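Local coordinates for peptidoglycan recognition protein 3 (Branchiostoma belcheri tsingtauense, PDB 4Z8I) that probably binds peptidoglycan and cleaves its N-acetylmuramoyl-L-alanine amide bond as a zinc-dependent amidase, fused to a chitin-binding domain, at residues 114-118 with 119-123; 67-70 with 71-74; 24-27 with 28-31; 107-110 with 111-114. All coordinates share one frame; numbering follows the deposited sequence.

Interaction 1. Residues 114-118 with 119-123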
ATOM      1  N   GLN A 114      -7.416  17.241   0.892  1.00 31.42           N
ATOM      2  CA  GLN A 114      -8.566  17.165   1.783  1.00 39.53           C
ATOM      3  C   GLN A 114      -9.397  18.436   1.680  1.00 28.01           C
ATOM      4  O   GLN A 114     -10.614  18.375   1.526  1.00 20.63           O
ATOM      5  CB  GLN A 114      -8.117  16.943   3.233  1.00 36.27           C
ATOM      6  CG  GLN A 114      -9.270  16.770   4.216  1.00 27.75           C
ATOM      7  CD  GLN A 114      -8.804  16.556   5.646  1.00 35.66           C
ATOM      8  OE1 GLN A 114      -8.094  17.387   6.211  1.00 46.53           O
ATOM      9  NE2 GLN A 114      -9.205  15.437   6.238  1.00 28.07           N
ATOM     10  N   ASN A 115      -8.734  19.586   1.759  1.00 30.05           N
ATOM     11  CA  ASN A 115      -9.424  20.865   1.646  1.00 21.26           C
ATOM     12  C   ASN A 115     -10.151  21.013   0.315  1.00 33.33           C
ATOM     13  O   ASN A 115     -11.231  21.588   0.252  1.00 41.52           O
ATOM     14  CB  ASN A 115      -8.449  22.028   1.850  1.00 26.02           C
ATOM     15  CG  ASN A 115      -7.940  22.116   3.273  1.00 29.07           C
ATOM     16  OD1 ASN A 115      -8.500  21.507   4.188  1.00 36.24           O
ATOM     17  ND2 ASN A 115      -6.882  22.890   3.471  1.00 26.47           N
ATOM     18  N   TYR A 116      -9.557  20.484  -0.748  1.00 32.49           N
ATOM     19  CA  TYR A 116     -10.188  20.516  -2.060  1.00 27.15           C
ATOM     20  C   TYR A 116     -11.425  19.625  -2.105  1.00 33.97           C
ATOM     21  O   TYR A 116     -12.452  20.010  -2.662  1.00 38.89           O
ATOM     22  CB  TYR A 116      -9.192  20.109  -3.151  1.00 24.92           C
ATOM     23  CG  TYR A 116      -9.817  19.881  -4.511  1.00 33.98           C
ATOM     24  CD1 TYR A 116     -10.578  20.866  -5.124  1.00 31.80           C
ATOM     25  CD2 TYR A 116      -9.626  18.684  -5.188  1.00 45.36           C
ATOM     26  CE1 TYR A 116     -11.141  20.660  -6.367  1.00 30.63           C
ATOM     27  CE2 TYR A 116     -10.182  18.471  -6.429  1.00 34.74           C
ATOM     28  CZ  TYR A 116     -10.938  19.461  -7.014  1.00 37.67           C
ATOM     29  OH  TYR A 116     -11.498  19.251  -8.253  1.00 53.26           O
ATOM     30  N   HIS A 117     -11.331  18.437  -1.518  1.00 37.65           N
ATOM     31  CA  HIS A 117     -12.459  17.509  -1.520  1.00 44.01           C
ATOM     32  C   HIS A 117     -13.620  17.977  -0.644  1.00 47.27           C
ATOM     33  O   HIS A 117     -14.784  17.823  -1.010  1.00 50.52           O
ATOM     34  CB  HIS A 117     -12.010  16.111  -1.092  1.00 34.35           C
ATOM     35  CG  HIS A 117     -11.253  15.373  -2.148  1.00 32.12           C
ATOM     36  ND1 HIS A 117     -10.716  14.121  -1.940  1.00 38.78           N
ATOM     37  CD2 HIS A 117     -10.945  15.707  -3.424  1.00 29.10           C
ATOM     38  CE1 HIS A 117     -10.110  13.716  -3.041  1.00 31.73           C
ATOM     39  NE2 HIS A 117     -10.234  14.660  -3.957  1.00 36.64           N
ATOM     40  N   MET A 118     -13.300  18.551   0.510  1.00 31.13           N
ATOM     41  CA  MET A 118     -14.318  18.973   1.463  1.00 39.81           C
ATOM     42  C   MET A 118     -14.909  20.354   1.153  1.00 45.54           C
ATOM     43  O   MET A 118     -16.124  20.543   1.231  1.00 52.70           O
ATOM     44  CB  MET A 118     -13.761  18.934   2.888  1.00 42.08           C
ATOM     45  CG  MET A 118     -13.225  17.573   3.294  1.00 41.11           C
ATOM     46  SD  MET A 118     -12.737  17.507   5.024  1.00 46.03           S
ATOM     47  CE  MET A 118     -14.306  17.886   5.805  1.00 23.87           C
ATOM     48  N   ASP A 119     -14.058  21.315   0.804  1.00 35.83           N
ATOM     49  CA  ASP A 119     -14.519  22.681   0.548  1.00 41.81           C
ATOM     50  C   ASP A 119     -14.862  22.940  -0.921  1.00 34.85           C
ATOM     51  O   ASP A 119     -15.801  23.678  -1.226  1.00 37.01           O
ATOM     52  CB  ASP A 119     -13.484  23.704   1.032  1.00 22.74           C
ATOM     53  CG  ASP A 119     -13.251  23.638   2.530  1.00 43.46           C
ATOM     54  OD1 ASP A 119     -14.225  23.413   3.277  1.00 51.08           O
ATOM     55  OD2 ASP A 119     -12.091  23.807   2.960  1.00 42.84           O
ATOM     56  N   GLY A 120     -14.101  22.332  -1.826  1.00 24.38           N
ATOM     57  CA  GLY A 120     -14.324  22.524  -3.248  1.00 31.62           C
ATOM     58  C   GLY A 120     -15.391  21.606  -3.818  1.00 34.23           C
ATOM     59  O   GLY A 120     -16.194  22.022  -4.653  1.00 38.56           O
ATOM     60  N   ARG A 121     -15.406  20.357  -3.364  1.00 33.61           N
ATOM     61  CA  ARG A 121     -16.338  19.373  -3.904  1.00 33.95           C
ATOM     62  C   ARG A 121     -17.433  18.968  -2.915  1.00 32.23           C
ATOM     63  O   ARG A 121     -18.425  18.351  -3.302  1.00 38.88           O
ATOM     64  CB  ARG A 121     -15.582  18.143  -4.412  1.00 49.02           C
ATOM     65  CG  ARG A 121     -14.540  18.474  -5.470  1.00 46.54           C
ATOM     66  CD  ARG A 121     -14.491  17.426  -6.570  1.00 65.24           C
ATOM     67  NE  ARG A 121     -13.327  16.553  -6.460  1.00 77.52           N
ATOM     68  CZ  ARG A 121     -13.037  15.585  -7.325  1.00 90.68           C
ATOM     69  NH1 ARG A 121     -13.829  15.365  -8.367  1.00 88.03           N
ATOM     70  NH2 ARG A 121     -11.956  14.836  -7.152  1.00 94.05           N
ATOM     71  N   GLY A 122     -17.257  19.314  -1.645  1.00 23.25           N
ATOM     72  CA  GLY A 122     -18.285  19.058  -0.650  1.00 34.11           C
ATOM     73  C   GLY A 122     -18.298  17.660  -0.052  1.00 30.19           C
ATOM     74  O   GLY A 122     -19.316  17.219   0.485  1.00 40.45           O
ATOM     75  N   TYR A 123     -17.170  16.961  -0.134  1.00 25.48           N
ATOM     76  CA  TYR A 123     -17.064  15.629   0.451  1.00 31.57           C
ATOM     77  C   TYR A 123     -17.083  15.728   1.977  1.00 37.96           C
ATOM     78  O   TYR A 123     -16.794  16.784   2.541  1.00 34.19           O
ATOM     79  CB  TYR A 123     -15.778  14.925  -0.000  1.00 31.38           C
ATOM     80  CG  TYR A 123     -15.697  14.560  -1.473  1.00 39.22           C
ATOM     81  CD1 TYR A 123     -16.657  14.988  -2.382  1.00 49.67           C
ATOM     82  CD2 TYR A 123     -14.655  13.775  -1.947  1.00 41.37           C
ATOM     83  CE1 TYR A 123     -16.573  14.652  -3.717  1.00 29.56           C
ATOM     84  CE2 TYR A 123     -14.566  13.433  -3.279  1.00 37.87           C
ATOM     85  CZ  TYR A 123     -15.528  13.873  -4.158  1.00 40.33           C
ATOM     86  OH  TYR A 123     -15.439  13.530  -5.486  1.00 44.76           O
TER

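Interaction 2. Residues 67-70 with 71-74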
ATOM      1  N   VAL A  67       1.214   7.254   8.295  1.00 31.35           N
ATOM      2  CA  VAL A  67       1.049   8.550   8.942  1.00 30.01           C
ATOM      3  C   VAL A  67      -0.435   8.778   9.212  1.00 36.56           C
ATOM      4  O   VAL A  67      -1.227   8.895   8.277  1.00 44.91           O
ATOM      5  CB  VAL A  67       1.584   9.694   8.058  1.00 42.29           C
ATOM      6  CG1 VAL A  67       1.387  11.034   8.739  1.00 51.28           C
ATOM      7  CG2 VAL A  67       3.051   9.480   7.736  1.00 22.01           C
ATOM      8  N   SER A  68      -0.812   8.833  10.485  1.00 30.55           N
ATOM      9  CA  SER A  68      -2.219   8.991  10.845  1.00 38.22           C
ATOM     10  C   SER A  68      -2.726  10.394  10.529  1.00 44.26           C
ATOM     11  O   SER A  68      -1.937  11.308  10.278  1.00 30.10           O
ATOM     12  CB  SER A  68      -2.439   8.684  12.326  1.00 21.74           C
ATOM     13  OG  SER A  68      -1.908   9.711  13.145  1.00 54.46           O
ATOM     14  N   LYS A  69      -4.046  10.551  10.548  1.00 42.82           N
ATOM     15  CA  LYS A  69      -4.683  11.829  10.244  1.00 33.46           C
ATOM     16  C   LYS A  69      -4.211  12.943  11.177  1.00 41.48           C
ATOM     17  O   LYS A  69      -3.984  14.073  10.745  1.00 38.93           O
ATOM     18  CB  LYS A  69      -6.208  11.691  10.296  1.00 33.35           C
ATOM     19  CG  LYS A  69      -6.765  10.703   9.283  1.00 40.84           C
ATOM     20  CD  LYS A  69      -7.926  11.280   8.481  1.00 47.86           C
ATOM     21  CE  LYS A  69      -9.191  11.374   9.310  1.00 45.88           C
ATOM     22  NZ  LYS A  69     -10.388  11.597   8.453  1.00 31.93           N
ATOM     23  N   SER A  70      -4.045  12.617  12.454  1.00 26.51           N
ATOM     24  CA  SER A  70      -3.562  13.590  13.427  1.00 30.66           C
ATOM     25  C   SER A  70      -2.096  13.946  13.194  1.00 35.68           C
ATOM     26  O   SER A  70      -1.636  15.009  13.609  1.00 32.72           O
ATOM     27  CB  SER A  70      -3.751  13.067  14.852  1.00 35.07           C
ATOM     28  OG  SER A  70      -2.931  11.938  15.085  1.00 60.00           O
ATOM     29  N   GLU A  71      -1.360  13.057  12.531  1.00 40.93           N
ATOM     30  CA  GLU A  71       0.052  13.312  12.261  1.00 37.98           C
ATOM     31  C   GLU A  71       0.273  14.186  11.033  1.00 44.67           C
ATOM     32  O   GLU A  71       1.207  14.986  11.005  1.00 56.99           O
ATOM     33  CB  GLU A  71       0.835  12.008  12.125  1.00 38.30           C
ATOM     34  CG  GLU A  71       0.951  11.210  13.414  1.00 42.90           C
ATOM     35  CD  GLU A  71       1.897  10.035  13.278  1.00 60.39           C
ATOM     36  OE1 GLU A  71       1.412   8.893  13.140  1.00 61.92           O
ATOM     37  OE2 GLU A  71       3.126  10.257  13.307  1.00 74.37           O
ATOM     38  N   TRP A  72      -0.571  14.032  10.014  1.00 46.88           N
ATOM     39  CA  TRP A  72      -0.448  14.881   8.828  1.00 35.64           C
ATOM     40  C   TRP A  72      -1.291  16.146   8.915  1.00 30.68           C
ATOM     41  O   TRP A  72      -1.272  16.973   8.008  1.00 51.96           O
ATOM     42  CB  TRP A  72      -0.683  14.122   7.506  1.00 37.29           C
ATOM     43  CG  TRP A  72      -2.034  13.475   7.288  1.00 37.98           C
ATOM     44  CD1 TRP A  72      -2.335  12.148   7.419  1.00 33.22           C
ATOM     45  CD2 TRP A  72      -3.236  14.112   6.833  1.00 28.90           C
ATOM     46  NE1 TRP A  72      -3.652  11.926   7.100  1.00 31.70           N
ATOM     47  CE2 TRP A  72      -4.228  13.114   6.738  1.00 38.33           C
ATOM     48  CE3 TRP A  72      -3.576  15.429   6.515  1.00 44.87           C
ATOM     49  CZ2 TRP A  72      -5.534  13.394   6.335  1.00 48.95           C
ATOM     50  CZ3 TRP A  72      -4.872  15.704   6.113  1.00 39.08           C
ATOM     51  CH2 TRP A  72      -5.834  14.694   6.026  1.00 20.24           C
ATOM     52  N   GLY A  73      -2.013  16.298  10.019  1.00 32.34           N
ATOM     53  CA  GLY A  73      -2.731  17.529  10.287  1.00 24.78           C
ATOM     54  C   GLY A  73      -4.123  17.598   9.699  1.00 38.32           C
ATOM     55  O   GLY A  73      -4.554  18.653   9.233  1.00 57.43           O
ATOM     56  N   SER A  74      -4.830  16.474   9.726  1.00 35.21           N
ATOM     57  CA  SER A  74      -6.193  16.420   9.216  1.00 33.93           C
ATOM     58  C   SER A  74      -7.095  17.378   9.970  1.00 45.11           C
ATOM     59  O   SER A  74      -6.871  17.660  11.149  1.00 55.90           O
ATOM     60  CB  SER A  74      -6.746  15.002   9.337  1.00 33.19           C
ATOM     61  OG  SER A  74      -8.107  14.945   8.952  1.00 41.44           O
TER

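Interaction 3. Residues 24-27 with 28-31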
ATOM      1  N   GLU A  24      17.437 -13.493   2.907  1.00 57.94           N
ATOM      2  CA  GLU A  24      16.266 -13.187   3.718  1.00 52.76           C
ATOM      3  C   GLU A  24      15.004 -13.846   3.175  1.00 50.64           C
ATOM      4  O   GLU A  24      15.073 -14.804   2.406  1.00 48.65           O
ATOM      5  CB  GLU A  24      16.078 -11.673   3.822  1.00 62.00           C
ATOM      6  CG  GLU A  24      17.316 -10.937   4.313  1.00 61.58           C
ATOM      7  CD  GLU A  24      17.094  -9.445   4.469  1.00 68.65           C
ATOM      8  OE1 GLU A  24      16.013  -8.954   4.076  1.00 53.30           O
ATOM      9  OE2 GLU A  24      18.004  -8.766   4.990  1.00 70.46           O
ATOM     10  N   CYS A  25      13.851 -13.331   3.585  1.00 30.91           N
ATOM     11  CA  CYS A  25      12.576 -13.877   3.139  1.00 40.14           C
ATOM     12  C   CYS A  25      11.599 -12.765   2.780  1.00 39.01           C
ATOM     13  O   CYS A  25      11.599 -11.703   3.402  1.00 46.13           O
ATOM     14  CB  CYS A  25      11.976 -14.789   4.213  1.00 36.20           C
ATOM     15  SG  CYS A  25      12.887 -16.333   4.477  1.00 61.10           S
ATOM     16  N   ASN A  26      10.778 -13.018   1.765  1.00 39.05           N
ATOM     17  CA  ASN A  26       9.753 -12.079   1.323  1.00 47.21           C
ATOM     18  C   ASN A  26       8.735 -11.800   2.427  1.00 62.34           C
ATOM     19  O   ASN A  26       7.963 -12.684   2.798  1.00 71.37           O
ATOM     20  CB  ASN A  26       9.051 -12.639   0.083  1.00 45.99           C
ATOM     21  CG  ASN A  26       8.045 -11.675  -0.513  1.00 54.84           C
ATOM     22  OD1 ASN A  26       8.020 -10.490  -0.182  1.00 70.14           O
ATOM     23  ND2 ASN A  26       7.211 -12.183  -1.411  1.00 56.51           N
ATOM     24  N   PRO A  27       8.731 -10.562   2.948  1.00 64.96           N
ATOM     25  CA  PRO A  27       7.883 -10.164   4.080  1.00 52.40           C
ATOM     26  C   PRO A  27       6.406 -10.330   3.761  1.00 46.29           C
ATOM     27  O   PRO A  27       5.586 -10.519   4.659  1.00 46.34           O
ATOM     28  CB  PRO A  27       8.200  -8.673   4.247  1.00 33.20           C
ATOM     29  CG  PRO A  27       9.520  -8.479   3.597  1.00 30.96           C
ATOM     30  CD  PRO A  27       9.546  -9.439   2.453  1.00 47.71           C
ATOM     31  N   HIS A  28       6.081 -10.268   2.477  1.00 41.49           N
ATOM     32  CA  HIS A  28       4.697 -10.261   2.036  1.00 37.43           C
ATOM     33  C   HIS A  28       4.284 -11.632   1.511  1.00 30.97           C
ATOM     34  O   HIS A  28       3.229 -11.785   0.895  1.00 55.63           O
ATOM     35  CB  HIS A  28       4.519  -9.174   0.980  1.00 53.89           C
ATOM     36  CG  HIS A  28       5.226  -7.900   1.321  1.00 60.51           C
ATOM     37  ND1 HIS A  28       4.598  -6.844   1.947  1.00 55.80           N
ATOM     38  CD2 HIS A  28       6.516  -7.523   1.152  1.00 67.82           C
ATOM     39  CE1 HIS A  28       5.468  -5.866   2.135  1.00 62.56           C
ATOM     40  NE2 HIS A  28       6.639  -6.254   1.662  1.00 71.61           N
ATOM     41  N   ALA A  29       5.128 -12.624   1.775  1.00 41.23           N
ATOM     42  CA  ALA A  29       4.833 -14.013   1.441  1.00 38.62           C
ATOM     43  C   ALA A  29       4.326 -14.747   2.673  1.00 40.03           C
ATOM     44  O   ALA A  29       4.595 -14.334   3.799  1.00 53.03           O
ATOM     45  CB  ALA A  29       6.075 -14.698   0.907  1.00 28.45           C
ATOM     46  N   VAL A  30       3.603 -15.841   2.459  1.00 45.14           N
ATOM     47  CA  VAL A  30       3.137 -16.675   3.563  1.00 37.20           C
ATOM     48  C   VAL A  30       4.332 -17.271   4.324  1.00 52.68           C
ATOM     49  O   VAL A  30       4.310 -17.371   5.553  1.00 46.47           O
ATOM     50  CB  VAL A  30       2.162 -17.778   3.068  1.00 38.17           C
ATOM     51  CG1 VAL A  30       2.789 -18.593   1.948  1.00 68.17           C
ATOM     52  CG2 VAL A  30       1.738 -18.683   4.209  1.00 46.65           C
ATOM     53  N   ASP A  31       5.379 -17.633   3.586  1.00 54.20           N
ATOM     54  CA  ASP A  31       6.614 -18.134   4.185  1.00 46.15           C
ATOM     55  C   ASP A  31       7.631 -17.010   4.390  1.00 37.60           C
ATOM     56  O   ASP A  31       8.551 -16.844   3.586  1.00 43.30           O
ATOM     57  CB  ASP A  31       7.229 -19.239   3.317  1.00 28.91           C
ATOM     58  CG  ASP A  31       6.335 -20.461   3.201  1.00 53.77           C
ATOM     59  OD1 ASP A  31       6.089 -21.122   4.232  1.00 47.69           O
ATOM     60  OD2 ASP A  31       5.889 -20.769   2.075  1.00 55.55           O
TER

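Interaction 4. Residues 107-110 with 111-114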
ATOM      1  N   SER A 107       2.554  15.779   3.751  1.00 41.38           N
ATOM      2  CA  SER A 107       1.504  16.069   4.678  1.00 39.60           C
ATOM      3  C   SER A 107       0.756  17.308   4.284  1.00 40.25           C
ATOM      4  O   SER A 107      -0.437  17.355   4.377  1.00 38.61           O
ATOM      5  CB  SER A 107       2.065  16.186   6.070  1.00 31.11           C
ATOM      6  OG  SER A 107       2.565  14.953   6.454  1.00 44.42           O
ATOM      7  N   LEU A 108       1.476  18.314   3.838  1.00 35.45           N
ATOM      8  CA  LEU A 108       0.841  19.501   3.349  1.00 46.86           C
ATOM      9  C   LEU A 108       0.013  19.162   2.145  1.00 45.90           C
ATOM     10  O   LEU A 108      -1.080  19.617   2.023  1.00 42.79           O
ATOM     11  CB  LEU A 108       1.854  20.573   2.988  1.00 20.00           C
ATOM     12  CG  LEU A 108       1.250  21.837   2.393  1.00 20.00           C
ATOM     13  CD1 LEU A 108       0.582  21.638   1.069  1.00 20.00           C
ATOM     14  CD2 LEU A 108       0.346  22.555   3.325  1.00 20.00           C
ATOM     15  N   GLN A 109       0.537  18.337   1.269  1.00 35.30           N
ATOM     16  CA  GLN A 109      -0.160  18.004   0.061  1.00 40.77           C
ATOM     17  C   GLN A 109      -1.456  17.287   0.342  1.00 38.53           C
ATOM     18  O   GLN A 109      -2.438  17.557  -0.263  1.00 42.67           O
ATOM     19  CB  GLN A 109       0.733  17.203  -0.858  1.00 25.36           C
ATOM     20  CG  GLN A 109       0.271  17.175  -2.290  1.00 33.58           C
ATOM     21  CD  GLN A 109      -0.134  18.520  -2.804  1.00 42.88           C
ATOM     22  OE1 GLN A 109       0.525  19.488  -2.585  1.00 47.60           O
ATOM     23  NE2 GLN A 109      -1.209  18.570  -3.496  1.00 42.51           N
ATOM     24  N   VAL A 110      -1.446  16.385   1.287  1.00 24.92           N
ATOM     25  CA  VAL A 110      -2.652  15.690   1.730  1.00 27.05           C
ATOM     26  C   VAL A 110      -3.671  16.673   2.312  1.00 24.13           C
ATOM     27  O   VAL A 110      -4.870  16.558   2.058  1.00 33.53           O
ATOM     28  CB  VAL A 110      -2.332  14.602   2.771  1.00 35.31           C
ATOM     29  CG1 VAL A 110      -3.610  13.975   3.292  1.00 19.96           C
ATOM     30  CG2 VAL A 110      -1.448  13.540   2.162  1.00 20.37           C
ATOM     31  N   ARG A 111      -3.187  17.638   3.087  1.00 41.17           N
ATOM     32  CA  ARG A 111      -4.050  18.667   3.663  1.00 47.00           C
ATOM     33  C   ARG A 111      -4.760  19.465   2.564  1.00 49.12           C
ATOM     34  O   ARG A 111      -5.954  19.769   2.661  1.00 48.83           O
ATOM     35  CB  ARG A 111      -3.225  19.598   4.556  1.00 42.69           C
ATOM     36  CG  ARG A 111      -3.653  19.608   6.018  1.00 47.21           C
ATOM     37  CD  ARG A 111      -2.455  19.682   6.954  1.00 29.25           C
ATOM     38  NE  ARG A 111      -1.533  20.759   6.603  1.00 42.91           N
ATOM     39  CZ  ARG A 111      -0.209  20.671   6.706  1.00 38.66           C
ATOM     40  NH1 ARG A 111       0.354  19.554   7.147  1.00 40.80           N
ATOM     41  NH2 ARG A 111       0.553  21.699   6.362  1.00 38.09           N
ATOM     42  N   ASN A 112      -4.009  19.790   1.517  1.00 32.79           N
ATOM     43  CA  ASN A 112      -4.544  20.468   0.346  1.00 23.45           C
ATOM     44  C   ASN A 112      -5.613  19.640  -0.345  1.00 31.42           C
ATOM     45  O   ASN A 112      -6.680  20.154  -0.684  1.00 32.91           O
ATOM     46  CB  ASN A 112      -3.438  20.764  -0.671  1.00 21.96           C
ATOM     47  CG  ASN A 112      -2.434  21.790  -0.198  1.00 28.37           C
ATOM     48  OD1 ASN A 112      -1.340  21.864  -0.756  1.00 32.83           O
ATOM     49  ND2 ASN A 112      -2.790  22.594   0.788  1.00 28.04           N
ATOM     50  N   ILE A 113      -5.319  18.360  -0.563  1.00 24.13           N
ATOM     51  CA  ILE A 113      -6.266  17.476  -1.231  1.00 30.10           C
ATOM     52  C   ILE A 113      -7.560  17.348  -0.424  1.00 29.20           C
ATOM     53  O   ILE A 113      -8.662  17.373  -0.980  1.00 32.25           O
ATOM     54  CB  ILE A 113      -5.647  16.095  -1.521  1.00 32.65           C
ATOM     55  CG1 ILE A 113      -4.515  16.238  -2.541  1.00 20.63           C
ATOM     56  CG2 ILE A 113      -6.697  15.133  -2.049  1.00 36.45           C
ATOM     57  CD1 ILE A 113      -3.877  14.927  -2.949  1.00 20.57           C
ATOM     58  N   GLN A 114      -7.416  17.241   0.892  1.00 31.42           N
ATOM     59  CA  GLN A 114      -8.566  17.165   1.783  1.00 39.53           C
ATOM     60  C   GLN A 114      -9.397  18.436   1.680  1.00 28.01           C
ATOM     61  O   GLN A 114     -10.614  18.375   1.526  1.00 20.63           O
ATOM     62  CB  GLN A 114      -8.117  16.943   3.233  1.00 36.27           C
ATOM     63  CG  GLN A 114      -9.270  16.770   4.216  1.00 27.75           C
ATOM     64  CD  GLN A 114      -8.804  16.556   5.646  1.00 35.66           C
ATOM     65  OE1 GLN A 114      -8.094  17.387   6.211  1.00 46.53           O
ATOM     66  NE2 GLN A 114      -9.205  15.437   6.238  1.00 28.07           N
TER

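Interaction 1. Residues 114-118 with 119-123
The backbone N of D119 gives a hydrogen bond to N115 O at 2.9 Å, the last ordinary helical bond here. Beyond it the turns widen. Y116 O receives two weak bonds, from G120 N and from R121 N. The closing bond is longer in sequence: Y123 N reaches H117 O at 2.7 Å, and this bond is nearly straight. G122 between them has positive phi, and a side chain there would press on the preceding carbonyl O.

Charged and polar ends come next. The R121 guanidinium lies between two phenol oxygens. Y123 OH sits 3.6 Å above the centre of one face, and Y116 OH is nearer the rim of the opposite face. R121 NE is 3.7 Å from Y116 CE2. The Y116 ring and the guanidinium have planes 24° apart. Y116 CG stands anti to the backbone N (chi1 170°), which carries the ring across R121 at a slant, with R121 CG over one ring face. H117 NE2 lies at the edge of the guanidinium, near its plane, 3.6 Å from R121 NH2. D119 OD2 makes a salt bridge to R75, which also bonds N115 OD1.

The aromatic packing is oblique. The H117 and Y123 rings have centroids 5.0 Å apart and planes at 42°. Y123 CD2 touches H117 CB at 3.6 Å. H117 is buried, and its ND1 bonds to G127 N.

This is a glycine-terminated helix C-cap, one residue wider than a Schellman motif. It ends helix 103-120 of the amidase fold, with the R121 side chain about 8 Å from the bound zinc ion.

Interaction 2. Residues 67-70 with 71-74
K69 and W72 lie side by side and point the same way. The indole is turned so that K69 CA sits over its five-membered ring, 3.7 Å from the centroid, in a CH-pi contact. Further out, K69 CD meets W72 CZ2 at 3.8 Å. S74 CB also rests over a face of the indole, toward the rim, and touches K69 CB at 3.5 Å. V67 O takes the edge of the same ring, in its plane, near CD1. The W72 CG is wedged between its backbone N and carbonyl carbon (chi1 61°), and this rotation folds the indole back toward K69.

V67 and E71 cross at a slant, with V67 CG1 against E71 CB at 3.6 Å. The E71 chain extends beyond CG and brings OE1 back toward S68. There it accepts a weak, long bond from S68 N at 3.5 Å. The OG atoms of S68 and S70 share a hydrogen bond at 3.1 Å.

The backbone closes the turn at both ends. S68 O accepts from E71 N and from W72 N, the first from above the carbonyl plane. K69 O takes S74 N at 2.7 Å and, weakly, G73 N. G73 has positive phi. This end resembles a Schellman motif. At the other end, the weak bond of S68 N to E71 OE1 is of the capping-box kind.

Both charged ends find their salt-bridge partners outside this turn, K69 NZ with D125 and E71 OE1 with R65. The indole is buried, and its N-H is satisfied by E140 O.

Interaction 3. Residues 24-27 with 28-31
N26 O accepts a hydrogen bond from A29 N at 3.0 Å, with an N-H...O angle of 157°. A second bond leaves the side chain: H28 N gives to N26 OD1 at 3.3 Å. In both cases the donor stands above the plane of the accepting group, not on a lone pair. The N26 CG is anti to its backbone N (chi1 -175°), which folds the amide back over the turn.

The first bond makes N26 to A29 a type I beta turn, and the second adds an Asx turn from N26 to H28. P27 fills the second position of the beta turn. The turn belongs to the N-terminal cystine-rich region, probably the chitin-binding domain. C25, just before it, forms a disulfide with C40, and D31, after it, a salt bridge with R42.

With an alanine here in place of N26, H28 N is likely to lose its side-chain acceptor and A29 CB the amide beside it.

Around these bonds the packing is small-scale. N26 OD1 also lies at the edge of the H28 ring, in its plane, 3.6 Å from CD2. The amide and ring planes are 54° apart. P27 CB sits over a face of that ring, 4.0 Å from the centroid, in a CH-pi contact. On the other branch of the amide, N26 ND2 meets A29 CB at 3.6 Å. H28 ND1 makes a weak hydrogen bond to S185 OG on helix 174-190.

Interaction 4. Residues 107-110 with 111-114
S107 to V110 each accept a regular helical hydrogen bond from the residue four later, R111 to Q114, at 2.9 to 3.1 Å and N-H...O angles near 160°.

R111 folds back along this turn. Bends at chi2 and chi3 (chi3 50°) bring its guanidinium over L108, flat face down. L108 CA lies 3.6 Å above the guanidinium plane, over its centre. NH1 is 3.9 Å from S107 CB and bonds to W72 O. A leucine in place of R111 would probably leave W72 O without this donor and the L108 backbone without its flat cover.

N112 and Q109 cross at about a right angle, their amide planes 76° apart. Q109 OE1 and N112 OD1 approach to 3.5 Å. I113 CG1 leans on the backbone of Q109, 3.4 Å from Q109 O. S107 OG bonds back to Q103 O.

The two sides of the helix differ. S107, V110 and Q114 are buried against W72, and S107 and V110 also touch Y139 on strand 138-140. I113 is buried too, against S95 and I126. L108, Q109, R111 and N112 are partly exposed. This is an amphipathic helix packed on the mixed sheet of the amidase fold.

Overall arrangement
Interaction 3 comes first along the chain, as a tight turn in the N-terminal disulfide-rich region. It lies on the opposite side of the chain's centre from the other three, its nearest atoms about 15 Å from interaction 2. Interaction 2 follows, where the edge strand 66-67 passes into the short helix 69-72. Interactions 4 and 1 come next on helix 103-120. They share Q114: interaction 4 is mid-helix, and interaction 1 closes the C-terminal end. No contact encloses or crosses another. Interaction 2 touches both through the shared Q114, whose NE2 reaches S74 OG at 3.0 Å. R111 NH1 of interaction 4 also reaches W72 O at 3.2 Å, so the short helix is tied twice to the long one.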